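Local atomic coordinates of Red carotenoid protein (RCP) (Nostoc sp., PDB entry 5FCY), a protein that binds a carotenoid inside a compact all-helical domain akin to the N-terminal domain of the orange carotenoid protein and probably serves in cyanobacterial photoprotection. Residues 93-98 with 149-154; 24-29 with 77-82; 30-35 with 115-120. All blocks are in the same frame, centred on the assembly; numbering follows the deposited sequence.

Contact 1: 93-98 with 149-154; sequences LGDTTK and YVSPMG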
loop_
_atom_site.group_PDB
_atom_site.type_symbol
_atom_site.label_atom_id
_atom_site.label_comp_id
_atom_site.label_asym_id
_atom_site.label_seq_id
_atom_site.Cartn_x
_atom_site.Cartn_y
_atom_site.Cartn_z
ATOM N N LEU A 93 10.124 -6.470 8.706
ATOM C CA LEU A 93 9.590 -7.648 8.042
ATOM C C LEU A 93 10.179 -7.791 6.643
ATOM O O LEU A 93 10.809 -6.880 6.103
ATOM C CB LEU A 93 8.062 -7.575 7.973
ATOM C CG LEU A 93 7.357 -7.387 9.318
ATOM C CD1 LEU A 93 5.848 -7.365 9.134
ATOM C CD2 LEU A 93 7.768 -8.468 10.318
ATOM N N GLY A 94 9.970 -8.971 6.061
ATOM C CA GLY A 94 10.391 -9.220 4.701
ATOM C C GLY A 94 9.441 -8.610 3.689
ATOM O O GLY A 94 8.340 -8.164 4.010
ATOM N N ASP A 95 9.888 -8.597 2.433
ATOM C CA ASP A 95 9.077 -8.025 1.363
ATOM C C ASP A 95 7.735 -8.740 1.246
ATOM O O ASP A 95 6.681 -8.099 1.181
ATOM C CB ASP A 95 9.841 -8.086 0.044
ATOM C CG ASP A 95 11.116 -7.276 0.078
ATOM O OD1 ASP A 95 11.138 -6.239 0.773
ATOM O OD2 ASP A 95 12.096 -7.675 -0.586
ATOM N N THR A 96 7.758 -10.074 1.215
ATOM C CA THR A 96 6.518 -10.837 1.095
ATOM C C THR A 96 5.538 -10.469 2.202
ATOM O O THR A 96 4.370 -10.163 1.937
ATOM C CB THR A 96 6.820 -12.335 1.133
ATOM O OG1 THR A 96 7.691 -12.674 0.050
ATOM C CG2 THR A 96 5.535 -13.153 1.023
ATOM N N THR A 97 5.993 -10.506 3.453
ATOM C CA THR A 97 5.111 -10.172 4.563
ATOM C C THR A 97 4.569 -8.755 4.415
ATOM O O THR A 97 3.369 -8.515 4.585
ATOM C CB THR A 97 5.857 -10.336 5.888
ATOM O OG1 THR A 97 6.516 -11.607 5.909
ATOM C CG2 THR A 97 4.889 -10.254 7.062
ATOM N N LYS A 98 5.445 -7.804 4.078
ATOM C CA LYS A 98 5.011 -6.422 3.901
ATOM C C LYS A 98 3.877 -6.327 2.888
ATOM O O LYS A 98 2.880 -5.636 3.125
ATOM C CB LYS A 98 6.193 -5.558 3.468
ATOM C CG LYS A 98 7.177 -5.248 4.581
ATOM C CD LYS A 98 8.518 -4.822 4.020
ATOM C CE LYS A 98 9.307 -4.009 5.025
ATOM N NZ LYS A 98 10.761 -4.001 4.723
ATOM N N TYR A 149 7.621 -1.460 -4.188
ATOM C CA TYR A 149 6.972 -0.230 -3.745
ATOM C C TYR A 149 6.782 -0.223 -2.230
ATOM O O TYR A 149 7.075 0.778 -1.565
ATOM C CB TYR A 149 5.634 -0.059 -4.469
ATOM C CG TYR A 149 4.751 1.022 -3.896
ATOM C CD1 TYR A 149 5.194 2.334 -3.801
ATOM C CD2 TYR A 149 3.466 0.734 -3.461
ATOM C CE1 TYR A 149 4.388 3.322 -3.278
ATOM C CE2 TYR A 149 2.653 1.715 -2.938
ATOM C CZ TYR A 149 3.119 3.009 -2.850
ATOM O OH TYR A 149 2.317 3.996 -2.331
ATOM N N VAL A 150 6.305 -1.335 -1.664
ATOM C CA VAL A 150 6.062 -1.398 -0.225
ATOM C C VAL A 150 7.307 -1.775 0.572
ATOM O O VAL A 150 7.351 -1.529 1.786
ATOM C CB VAL A 150 4.932 -2.393 0.103
ATOM C CG1 VAL A 150 3.666 -2.032 -0.658
ATOM C CG2 VAL A 150 5.355 -3.831 -0.196
ATOM N N SER A 151 8.318 -2.356 -0.070
ATOM C CA SER A 151 9.486 -2.839 0.661
ATOM C C SER A 151 10.172 -1.754 1.478
ATOM O O SER A 151 10.488 -2.007 2.655
ATOM C CB SER A 151 10.473 -3.484 -0.315
ATOM O OG SER A 151 11.711 -3.734 0.323
ATOM N N PRO A 152 10.451 -0.563 0.948
ATOM C CA PRO A 152 11.167 0.447 1.733
ATOM C C PRO A 152 10.287 1.299 2.635
ATOM O O PRO A 152 10.785 2.277 3.197
ATOM C CB PRO A 152 11.829 1.301 0.644
ATOM C CG PRO A 152 10.870 1.250 -0.485
ATOM C CD PRO A 152 10.258 -0.129 -0.450
ATOM N N MET A 153 9.009 0.964 2.803
ATOM C CA MET A 153 8.148 1.747 3.675
ATOM C C MET A 153 8.488 1.467 5.140
ATOM O O MET A 153 9.336 0.631 5.465
ATOM C CB MET A 153 6.681 1.439 3.388
ATOM C CG MET A 153 6.196 1.926 2.035
ATOM S SD MET A 153 4.456 1.537 1.785
ATOM C CE MET A 153 4.201 2.123 0.114
ATOM N N GLY A 154 7.813 2.187 6.038
ATOM C CA GLY A 154 8.024 2.013 7.461
ATOM C C GLY A 154 9.390 2.512 7.914
ATOM O O GLY A 154 10.097 3.236 7.212
#

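Contact 2: 24-29 with 77-82; sequences DEQLAL and DLIRRV. With BCR (beta-carotene), chain B.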
loop_
_atom_site.group_PDB
_atom_site.type_symbol
_atom_site.label_atom_id
_atom_site.label_comp_id
_atom_site.label_asym_id
_atom_site.label_seq_id
_atom_site.Cartn_x
_atom_site.Cartn_y
_atom_site.Cartn_z
ATOM N N ASP A 24 -1.699 10.640 0.093
ATOM C CA ASP A 24 -3.064 10.187 -0.147
ATOM C C ASP A 24 -3.251 9.747 -1.592
ATOM O O ASP A 24 -3.958 8.769 -1.861
ATOM C CB ASP A 24 -4.049 11.295 0.214
ATOM C CG ASP A 24 -4.273 11.413 1.710
ATOM O OD1 ASP A 24 -3.743 10.566 2.459
ATOM O OD2 ASP A 24 -4.989 12.345 2.134
ATOM N N GLU A 25 -2.626 10.455 -2.534
ATOM C CA GLU A 25 -2.669 10.032 -3.929
ATOM C C GLU A 25 -2.048 8.652 -4.100
ATOM O O GLU A 25 -2.552 7.824 -4.869
ATOM C CB GLU A 25 -1.947 11.058 -4.803
ATOM C CG GLU A 25 -2.139 10.860 -6.297
ATOM C CD GLU A 25 -3.546 11.188 -6.750
ATOM O OE1 GLU A 25 -4.366 11.592 -5.900
ATOM O OE2 GLU A 25 -3.833 11.043 -7.957
ATOM N N GLN A 26 -0.948 8.387 -3.391
ATOM C CA GLN A 26 -0.322 7.070 -3.445
ATOM C C GLN A 26 -1.279 5.995 -2.950
ATOM O O GLN A 26 -1.437 4.945 -3.582
ATOM C CB GLN A 26 0.962 7.061 -2.611
ATOM C CG GLN A 26 2.107 7.879 -3.195
ATOM C CD GLN A 26 3.422 7.672 -2.459
ATOM O OE1 GLN A 26 3.864 6.541 -2.258
ATOM N NE2 GLN A 26 4.052 8.768 -2.053
ATOM N N LEU A 27 -1.921 6.240 -1.807
ATOM C CA LEU A 27 -2.851 5.263 -1.255
ATOM C C LEU A 27 -4.032 5.043 -2.190
ATOM O O LEU A 27 -4.545 3.922 -2.302
ATOM C CB LEU A 27 -3.326 5.723 0.122
ATOM C CG LEU A 27 -2.312 5.558 1.255
ATOM C CD1 LEU A 27 -2.650 6.472 2.424
ATOM C CD2 LEU A 27 -2.263 4.106 1.708
ATOM N N ALA A 28 -4.476 6.099 -2.874
ATOM C CA ALA A 28 -5.583 5.959 -3.814
ATOM C C ALA A 28 -5.193 5.060 -4.979
ATOM O O ALA A 28 -5.945 4.156 -5.360
ATOM C CB ALA A 28 -6.021 7.334 -4.319
ATOM N N LEU A 29 -4.014 5.295 -5.556
ATOM C CA LEU A 29 -3.542 4.450 -6.647
ATOM C C LEU A 29 -3.460 2.993 -6.210
ATOM O O LEU A 29 -3.908 2.090 -6.926
ATOM C CB LEU A 29 -2.179 4.946 -7.131
ATOM C CG LEU A 29 -1.544 4.165 -8.279
ATOM C CD1 LEU A 29 -2.403 4.250 -9.524
ATOM C CD2 LEU A 29 -0.149 4.691 -8.553
ATOM N N ASP A 77 1.982 7.146 7.659
ATOM C CA ASP A 77 3.277 7.103 8.326
ATOM C C ASP A 77 4.191 6.041 7.724
ATOM O O ASP A 77 5.416 6.197 7.743
ATOM C CB ASP A 77 3.083 6.849 9.821
ATOM C CG ASP A 77 2.544 8.064 10.557
ATOM O OD1 ASP A 77 2.726 9.199 10.067
ATOM O OD2 ASP A 77 1.939 7.885 11.635
ATOM N N LEU A 78 3.623 4.957 7.188
ATOM C CA LEU A 78 4.452 3.949 6.536
ATOM C C LEU A 78 5.022 4.474 5.225
ATOM O O LEU A 78 6.179 4.196 4.889
ATOM C CB LEU A 78 3.646 2.672 6.292
ATOM C CG LEU A 78 3.125 1.921 7.522
ATOM C CD1 LEU A 78 2.450 0.629 7.094
ATOM C CD2 LEU A 78 4.231 1.642 8.527
ATOM N N ILE A 79 4.228 5.238 4.472
ATOM C CA ILE A 79 4.715 5.795 3.215
ATOM C C ILE A 79 5.710 6.917 3.480
ATOM O O ILE A 79 6.648 7.122 2.700
ATOM C CB ILE A 79 3.530 6.267 2.350
ATOM C CG1 ILE A 79 2.672 5.063 1.941
ATOM C CG2 ILE A 79 4.029 7.026 1.113
ATOM C CD1 ILE A 79 1.464 5.400 1.086
ATOM N N ARG A 80 5.532 7.655 4.575
ATOM C CA ARG A 80 6.427 8.750 4.928
ATOM C C ARG A 80 7.672 8.288 5.679
ATOM O O ARG A 80 8.508 9.128 6.027
ATOM C CB ARG A 80 5.685 9.778 5.784
ATOM C CG ARG A 80 4.398 10.317 5.186
ATOM C CD ARG A 80 3.513 10.905 6.280
ATOM N NE ARG A 80 2.269 11.463 5.762
ATOM C CZ ARG A 80 1.416 12.190 6.479
ATOM N NH1 ARG A 80 1.668 12.454 7.755
ATOM N NH2 ARG A 80 0.308 12.659 5.923
ATOM N N ARG A 81 7.817 6.989 5.943
ATOM C CA ARG A 81 8.963 6.461 6.684
ATOM C C ARG A 81 9.044 7.040 8.098
ATOM O O ARG A 81 10.134 7.212 8.649
ATOM C CB ARG A 81 10.277 6.716 5.932
ATOM C CG ARG A 81 10.717 5.601 4.995
ATOM C CD ARG A 81 9.985 5.627 3.666
ATOM N NE ARG A 81 10.843 5.169 2.575
ATOM C CZ ARG A 81 10.435 4.984 1.323
ATOM N NH1 ARG A 81 9.169 5.207 0.989
ATOM N NH2 ARG A 81 11.297 4.572 0.401
ATOM N N VAL A 82 7.895 7.342 8.706
ATOM C CA VAL A 82 7.888 7.878 10.062
ATOM C C VAL A 82 8.429 6.833 11.029
ATOM O O VAL A 82 8.227 5.623 10.859
ATOM C CB VAL A 82 6.474 8.325 10.469
ATOM C CG1 VAL A 82 6.460 8.859 11.902
ATOM C CG2 VAL A 82 5.962 9.374 9.513
HETATM C C1 BCR B . -8.504 8.906 2.813
HETATM C C2 BCR B . -9.248 10.103 2.227
HETATM C C3 BCR B . -8.422 10.928 1.244
HETATM C C4 BCR B . -7.455 10.056 0.454
HETATM C C5 BCR B . -7.883 8.611 0.519
HETATM C C6 BCR B . -7.939 8.025 1.715
HETATM C C7 BCR B . -7.505 6.622 2.020
HETATM C C8 BCR B . -6.977 5.731 1.155
HETATM C C9 BCR B . -6.578 4.357 1.586
HETATM C C10 BCR B . -6.100 3.489 0.656
HETATM C C11 BCR B . -5.661 2.109 0.931
HETATM C C33 BCR B . -8.284 7.926 -0.743
HETATM C C31 BCR B . -9.489 8.153 3.706
HETATM C C32 BCR B . -7.344 9.436 3.638
HETATM C C34 BCR B . -6.729 3.994 3.039
HETATM C C12 BCR B . -5.185 1.340 -0.062
HETATM C C13 BCR B . -4.718 -0.055 0.151
HETATM C C14 BCR B . -4.258 -0.763 -0.915
HETATM C C15 BCR B . -3.759 -2.145 -0.855
HETATM C C16 BCR B . -3.337 -2.793 -1.952
HETATM C C17 BCR B . -2.850 -4.176 -1.832
HETATM C C18 BCR B . -2.414 -4.920 -2.868
HETATM C C19 BCR B . -1.941 -6.299 -2.568
HETATM C C20 BCR B . -1.407 -7.126 -3.475
HETATM C C21 BCR B . -0.964 -8.469 -3.072
HETATM C C22 BCR B . -0.449 -9.364 -3.938
HETATM C C23 BCR B . -0.062 -10.703 -3.410
HETATM C C24 BCR B . 0.354 -11.707 -4.192
HETATM C C25 BCR B . 0.727 -13.058 -3.681
HETATM C C26 BCR B . 0.622 -13.424 -2.402
HETATM C C27 BCR B . 1.865 -13.885 -1.677
HETATM C C28 BCR B . 2.847 -14.462 -2.689
HETATM C C29 BCR B . 2.117 -15.125 -3.852
HETATM C C30 BCR B . 1.254 -14.123 -4.620
HETATM C C35 BCR B . -4.768 -0.604 1.550
HETATM C C36 BCR B . -2.421 -4.340 -4.255
HETATM C C37 BCR B . -0.325 -8.967 -5.382
HETATM C C38 BCR B . -0.714 -13.484 -1.703
HETATM C C39 BCR B . 0.056 -14.831 -5.238
HETATM C C40 BCR B . 2.102 -13.520 -5.733
#

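Contact 3: 30-35 with 115-120; sequences FWFIYK and VPFPAD. With BCR (beta-carotene), chain B.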
loop_
_atom_site.group_PDB
_atom_site.type_symbol
_atom_site.label_atom_id
_atom_site.label_comp_id
_atom_site.label_asym_id
_atom_site.label_seq_id
_atom_site.Cartn_x
_atom_site.Cartn_y
_atom_site.Cartn_z
ATOM N N PHE A 30 -2.894 2.747 -5.027
ATOM C CA PHE A 30 -2.771 1.382 -4.524
ATOM C C PHE A 30 -4.142 0.735 -4.361
ATOM O O PHE A 30 -4.306 -0.462 -4.616
ATOM C CB PHE A 30 -2.019 1.397 -3.186
ATOM C CG PHE A 30 -1.173 0.171 -2.913
ATOM C CD1 PHE A 30 -0.818 -0.718 -3.914
ATOM C CD2 PHE A 30 -0.725 -0.078 -1.626
ATOM C CE1 PHE A 30 -0.032 -1.821 -3.633
ATOM C CE2 PHE A 30 0.053 -1.182 -1.343
ATOM C CZ PHE A 30 0.397 -2.055 -2.347
ATOM N N TRP A 31 -5.142 1.517 -3.940
ATOM C CA TRP A 31 -6.477 0.972 -3.714
ATOM C C TRP A 31 -7.154 0.586 -5.023
ATOM O O TRP A 31 -7.772 -0.481 -5.117
ATOM C CB TRP A 31 -7.335 1.984 -2.956
ATOM C CG TRP A 31 -8.796 1.672 -2.996
ATOM C CD1 TRP A 31 -9.738 2.264 -3.784
ATOM C CD2 TRP A 31 -9.484 0.686 -2.217
ATOM N NE1 TRP A 31 -10.971 1.711 -3.543
ATOM C CE2 TRP A 31 -10.843 0.739 -2.585
ATOM C CE3 TRP A 31 -9.084 -0.235 -1.246
ATOM C CZ2 TRP A 31 -11.803 -0.092 -2.016
ATOM C CZ3 TRP A 31 -10.039 -1.060 -0.680
ATOM C CH2 TRP A 31 -11.382 -0.982 -1.067
ATOM N N PHE A 32 -7.061 1.442 -6.042
ATOM C CA PHE A 32 -7.712 1.138 -7.310
ATOM C C PHE A 32 -7.055 -0.052 -7.994
ATOM O O PHE A 32 -7.747 -0.897 -8.574
ATOM C CB PHE A 32 -7.699 2.366 -8.217
ATOM C CG PHE A 32 -8.698 3.412 -7.820
ATOM C CD1 PHE A 32 -10.052 3.204 -8.021
ATOM C CD2 PHE A 32 -8.286 4.600 -7.244
ATOM C CE1 PHE A 32 -10.975 4.160 -7.655
ATOM C CE2 PHE A 32 -9.207 5.561 -6.876
ATOM C CZ PHE A 32 -10.551 5.341 -7.082
ATOM N N ILE A 33 -5.724 -0.140 -7.933
ATOM C CA ILE A 33 -5.034 -1.333 -8.420
ATOM C C ILE A 33 -5.614 -2.579 -7.764
ATOM O O ILE A 33 -5.841 -3.600 -8.422
ATOM C CB ILE A 33 -3.519 -1.218 -8.166
ATOM C CG1 ILE A 33 -2.923 -0.074 -8.988
ATOM C CG2 ILE A 33 -2.815 -2.526 -8.512
ATOM C CD1 ILE A 33 -1.492 0.281 -8.615
ATOM N N TYR A 34 -5.860 -2.515 -6.453
ATOM C CA TYR A 34 -6.426 -3.659 -5.746
ATOM C C TYR A 34 -7.790 -4.049 -6.301
ATOM O O TYR A 34 -8.158 -5.229 -6.267
ATOM C CB TYR A 34 -6.526 -3.350 -4.252
ATOM C CG TYR A 34 -7.536 -4.197 -3.510
ATOM C CD1 TYR A 34 -7.231 -5.492 -3.114
ATOM C CD2 TYR A 34 -8.793 -3.694 -3.195
ATOM C CE1 TYR A 34 -8.154 -6.267 -2.432
ATOM C CE2 TYR A 34 -9.720 -4.460 -2.513
ATOM C CZ TYR A 34 -9.395 -5.745 -2.133
ATOM O OH TYR A 34 -10.320 -6.505 -1.455
ATOM N N LYS A 35 -8.555 -3.082 -6.814
ATOM C CA LYS A 35 -9.858 -3.390 -7.391
ATOM C C LYS A 35 -9.756 -3.941 -8.808
ATOM O O LYS A 35 -10.717 -4.550 -9.289
ATOM C CB LYS A 35 -10.751 -2.144 -7.380
ATOM C CG LYS A 35 -11.021 -1.573 -5.987
ATOM C CD LYS A 35 -11.793 -2.538 -5.086
ATOM C CE LYS A 35 -13.299 -2.381 -5.231
ATOM N NZ LYS A 35 -14.033 -3.373 -4.393
ATOM N N VAL A 115 -10.755 1.561 8.069
ATOM C CA VAL A 115 -11.393 2.813 7.664
ATOM C C VAL A 115 -11.677 2.757 6.167
ATOM O O VAL A 115 -10.795 2.367 5.388
ATOM C CB VAL A 115 -10.522 4.026 8.029
ATOM C CG1 VAL A 115 -9.201 4.011 7.253
ATOM C CG2 VAL A 115 -11.287 5.327 7.794
ATOM N N PRO A 116 -12.878 3.115 5.717
ATOM C CA PRO A 116 -13.235 2.890 4.311
ATOM C C PRO A 116 -12.562 3.889 3.382
ATOM O O PRO A 116 -11.944 4.870 3.799
ATOM C CB PRO A 116 -14.756 3.056 4.305
ATOM C CG PRO A 116 -15.026 4.001 5.424
ATOM C CD PRO A 116 -13.995 3.703 6.479
ATOM N N PHE A 117 -12.703 3.607 2.056
ATOM C CA PHE A 117 -12.213 4.430 0.959
ATOM C C PHE A 117 -13.334 5.319 0.432
ATOM O O PHE A 117 -14.479 4.867 0.319
ATOM C CB PHE A 117 -11.688 3.542 -0.170
ATOM C CG PHE A 117 -11.033 4.296 -1.292
ATOM C CD1 PHE A 117 -9.671 4.533 -1.277
ATOM C CD2 PHE A 117 -11.774 4.754 -2.368
ATOM C CE1 PHE A 117 -9.059 5.216 -2.311
ATOM C CE2 PHE A 117 -11.169 5.442 -3.402
ATOM C CZ PHE A 117 -9.811 5.675 -3.373
ATOM N N PRO A 118 -13.075 6.583 0.096
ATOM C CA PRO A 118 -14.176 7.473 -0.292
ATOM C C PRO A 118 -14.560 7.319 -1.756
ATOM O O PRO A 118 -13.703 7.252 -2.642
ATOM C CB PRO A 118 -13.607 8.868 -0.007
ATOM C CG PRO A 118 -12.150 8.714 -0.262
ATOM C CD PRO A 118 -11.783 7.296 0.119
ATOM N N ALA A 119 -15.874 7.276 -2.003
ATOM C CA ALA A 119 -16.374 7.091 -3.363
ATOM C C ALA A 119 -15.951 8.232 -4.279
ATOM O O ALA A 119 -15.621 8.008 -5.449
ATOM C CB ALA A 119 -17.900 6.970 -3.351
ATOM N N ASP A 120 -15.962 9.464 -3.773
ATOM C CA ASP A 120 -15.822 10.645 -4.612
ATOM C C ASP A 120 -14.370 11.005 -4.911
ATOM O O ASP A 120 -14.100 12.134 -5.336
ATOM C CB ASP A 120 -16.518 11.838 -3.955
ATOM C CG ASP A 120 -15.773 12.342 -2.742
ATOM O OD1 ASP A 120 -15.317 11.499 -1.939
ATOM O OD2 ASP A 120 -15.630 13.577 -2.600
HETATM C C1 BCR B . -8.504 8.906 2.813
HETATM C C2 BCR B . -9.248 10.103 2.227
HETATM C C3 BCR B . -8.422 10.928 1.244
HETATM C C4 BCR B . -7.455 10.056 0.454
HETATM C C5 BCR B . -7.883 8.611 0.519
HETATM C C6 BCR B . -7.939 8.025 1.715
HETATM C C7 BCR B . -7.505 6.622 2.020
HETATM C C8 BCR B . -6.977 5.731 1.155
HETATM C C9 BCR B . -6.578 4.357 1.586
HETATM C C10 BCR B . -6.100 3.489 0.656
HETATM C C11 BCR B . -5.661 2.109 0.931
HETATM C C33 BCR B . -8.284 7.926 -0.743
HETATM C C31 BCR B . -9.489 8.153 3.706
HETATM C C32 BCR B . -7.344 9.436 3.638
HETATM C C34 BCR B . -6.729 3.994 3.039
HETATM C C12 BCR B . -5.185 1.340 -0.062
HETATM C C13 BCR B . -4.718 -0.055 0.151
HETATM C C14 BCR B . -4.258 -0.763 -0.915
HETATM C C15 BCR B . -3.759 -2.145 -0.855
HETATM C C16 BCR B . -3.337 -2.793 -1.952
HETATM C C17 BCR B . -2.850 -4.176 -1.832
HETATM C C18 BCR B . -2.414 -4.920 -2.868
HETATM C C19 BCR B . -1.941 -6.299 -2.568
HETATM C C20 BCR B . -1.407 -7.126 -3.475
HETATM C C21 BCR B . -0.964 -8.469 -3.072
HETATM C C22 BCR B . -0.449 -9.364 -3.938
HETATM C C23 BCR B . -0.062 -10.703 -3.410
HETATM C C24 BCR B . 0.354 -11.707 -4.192
HETATM C C25 BCR B . 0.727 -13.058 -3.681
HETATM C C26 BCR B . 0.622 -13.424 -2.402
HETATM C C27 BCR B . 1.865 -13.885 -1.677
HETATM C C28 BCR B . 2.847 -14.462 -2.689
HETATM C C29 BCR B . 2.117 -15.125 -3.852
HETATM C C30 BCR B . 1.254 -14.123 -4.620
HETATM C C35 BCR B . -4.768 -0.604 1.550
HETATM C C36 BCR B . -2.421 -4.340 -4.255
HETATM C C37 BCR B . -0.325 -8.967 -5.382
HETATM C C38 BCR B . -0.714 -13.484 -1.703
HETATM C C39 BCR B . 0.056 -14.831 -5.238
HETATM C C40 BCR B . 2.102 -13.520 -5.733
#

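Contact 1: 93-98 with 149-154
Ser151 and Asp95 meet through their first torsions: chi1 of 169° swings Ser151 OG away from its backbone N, while the Asp95 carboxylate folds back beside its own N and presents OD1 to the hydroxyl. Ser151 OG donates to Asp95 OD1 over 2.6 Å, approaching from above the carboxylate, 35° out of its plane. The other oxygen, OD2, forms a salt bridge with Arg147, and this one carboxylate therefore ties the start of helix 95-110 to two residues near the C-terminal end of helix 139-150. Because Asp95 follows the N-cap Gly94 in the first turn, its negative charge is probably also favoured by the helix N-terminus. The contact joins the start of helix 95-110 to the C-terminal region of helix 139-150, in the all-helical fold of the orange carotenoid protein N-terminal family, where the chain makes a type I turn from Val150 to Met153. Lys98 crosses to this turn with CD, CE and NZ drawn out in an open zigzag. NZ donates to the backbone O of Ser151 at 2.9 Å, in the carbonyl plane with a C=O...N angle of 147°, and makes a weak bond to Leu93 O at 3.2 Å, so the buried ammonium has carbonyls from both segments. Nearer the backbone, Lys98 CB rests against Val150 CG2 at 4.1 Å. Val150 also packs on Trp102, and its side chain stops about 7 Å from the nearest atom of the beta-carotene.

Contact 2: 24-29 with 77-82
Ile79 branches against two neighbours, Leu27 and Gln26, where helix 23-35 packs on the C-terminal end of helix 68-79 within the all-helical carotenoid-binding fold. The apolar part is carried by Ile79 CD1: chi2 of 180° extends the CG1 branch and carries CD1 to 3.8 Å from Leu27 CG. The other branch, Ile79 CG2, lies against the Gln26 amide, at 3.4 Å from OE1 and 3.6 Å from NE2, and the two side chains pass alongside each other, running opposite ways. A methyl offers the amide no hydrogen bond; its polar atoms are satisfied elsewhere, OE1 with Tyr149 OH and NE2 with Leu21 O. Among backbone hydrogen bonds, the C-terminal end of helix 68-79 finishes in a Schellman motif, with Arg81 at positive phi: Val82 N bonds to Asp77 O at 2.9 Å and Arg81 N makes a weak bond to Leu78 O. Leu27 also faces the beta-carotene, and Asp24, one turn earlier, meets its end ring. Asp24, whose OD2 is in a salt bridge with Arg76, brings CB to 3.6 Å from C4 of that ring, and Leu27 CB approaches polyene atom C10 at 3.6 Å.

Contact 3: 30-35 with 115-120
Phe117 lies flat on Trp31 in a face-to-face stack, its ring and the five-membered ring of the indole having centroids 3.7 Å apart and planes at 17°. With Phe32 the two form an aromatic cluster, of which Trp31 and Phe117 line the beta-carotene pocket beside one end ring, joining helix 23-35 to the loop between helices 95-110 and 125-136. The Phe117 CB is placed over the same indole face, so both the ring and its stem press on the tryptophan. Toward Phe32 the arrangement changes: the edge of Phe117 is turned to that ring in an offset edge-to-face pair, with planes at 85° and centroids 5.2 Å apart. Both Trp31 and Phe117 carry CG opposite the backbone N, which sends the two rings out from their backbones to meet. The opposite face of Phe117 is covered by Pro118 CD, which also touches the carotene methyl C33 at 3.7 Å. On the helix side Trp31 CB lies 3.7 Å from C12, and further along the polyene Phe30 offers a ring face, with C16 held 3.5 Å above its centre. Tyr149 meets Phe30 edge-to-face and Trp102 also packs on it, which should limit the ring's freedom to turn. With an alanine at Phe30, the polyene would probably lose this support at C16, and Tyr149 and Trp102 would be left facing a gap. Behind the stack, Tyr34 CD2 and Lys35 CG cover the remaining face of Trp31. Tyr34 is held in turn by a hydrogen bond from its OH group to Asp110 OD2, while its CB stands 4.0 Å from carotene C16.

Contact 2 sits between the other two, its centre 13 Å from each, whereas contacts 1 and 3 are 20 Å apart on opposite sides of the chain's centre. Contacts 2 and 3 occupy successive parts of helix 23-35 and both touch the beta-carotene; contact 1, at the start of helix 95-110 and the end of helix 139-150 with the turn that follows, lies off it. Along the chain contact 2 closes before contact 1 opens, while contact 3 interleaves with both. Direct links join them: Gly154 N probably bonds to Leu78 O, at 2.8 Å, and Val150 CG1 packs on the Phe30 ring. Early and late helices are thereby brought together around one carotenoid, all within the range of one sequence family.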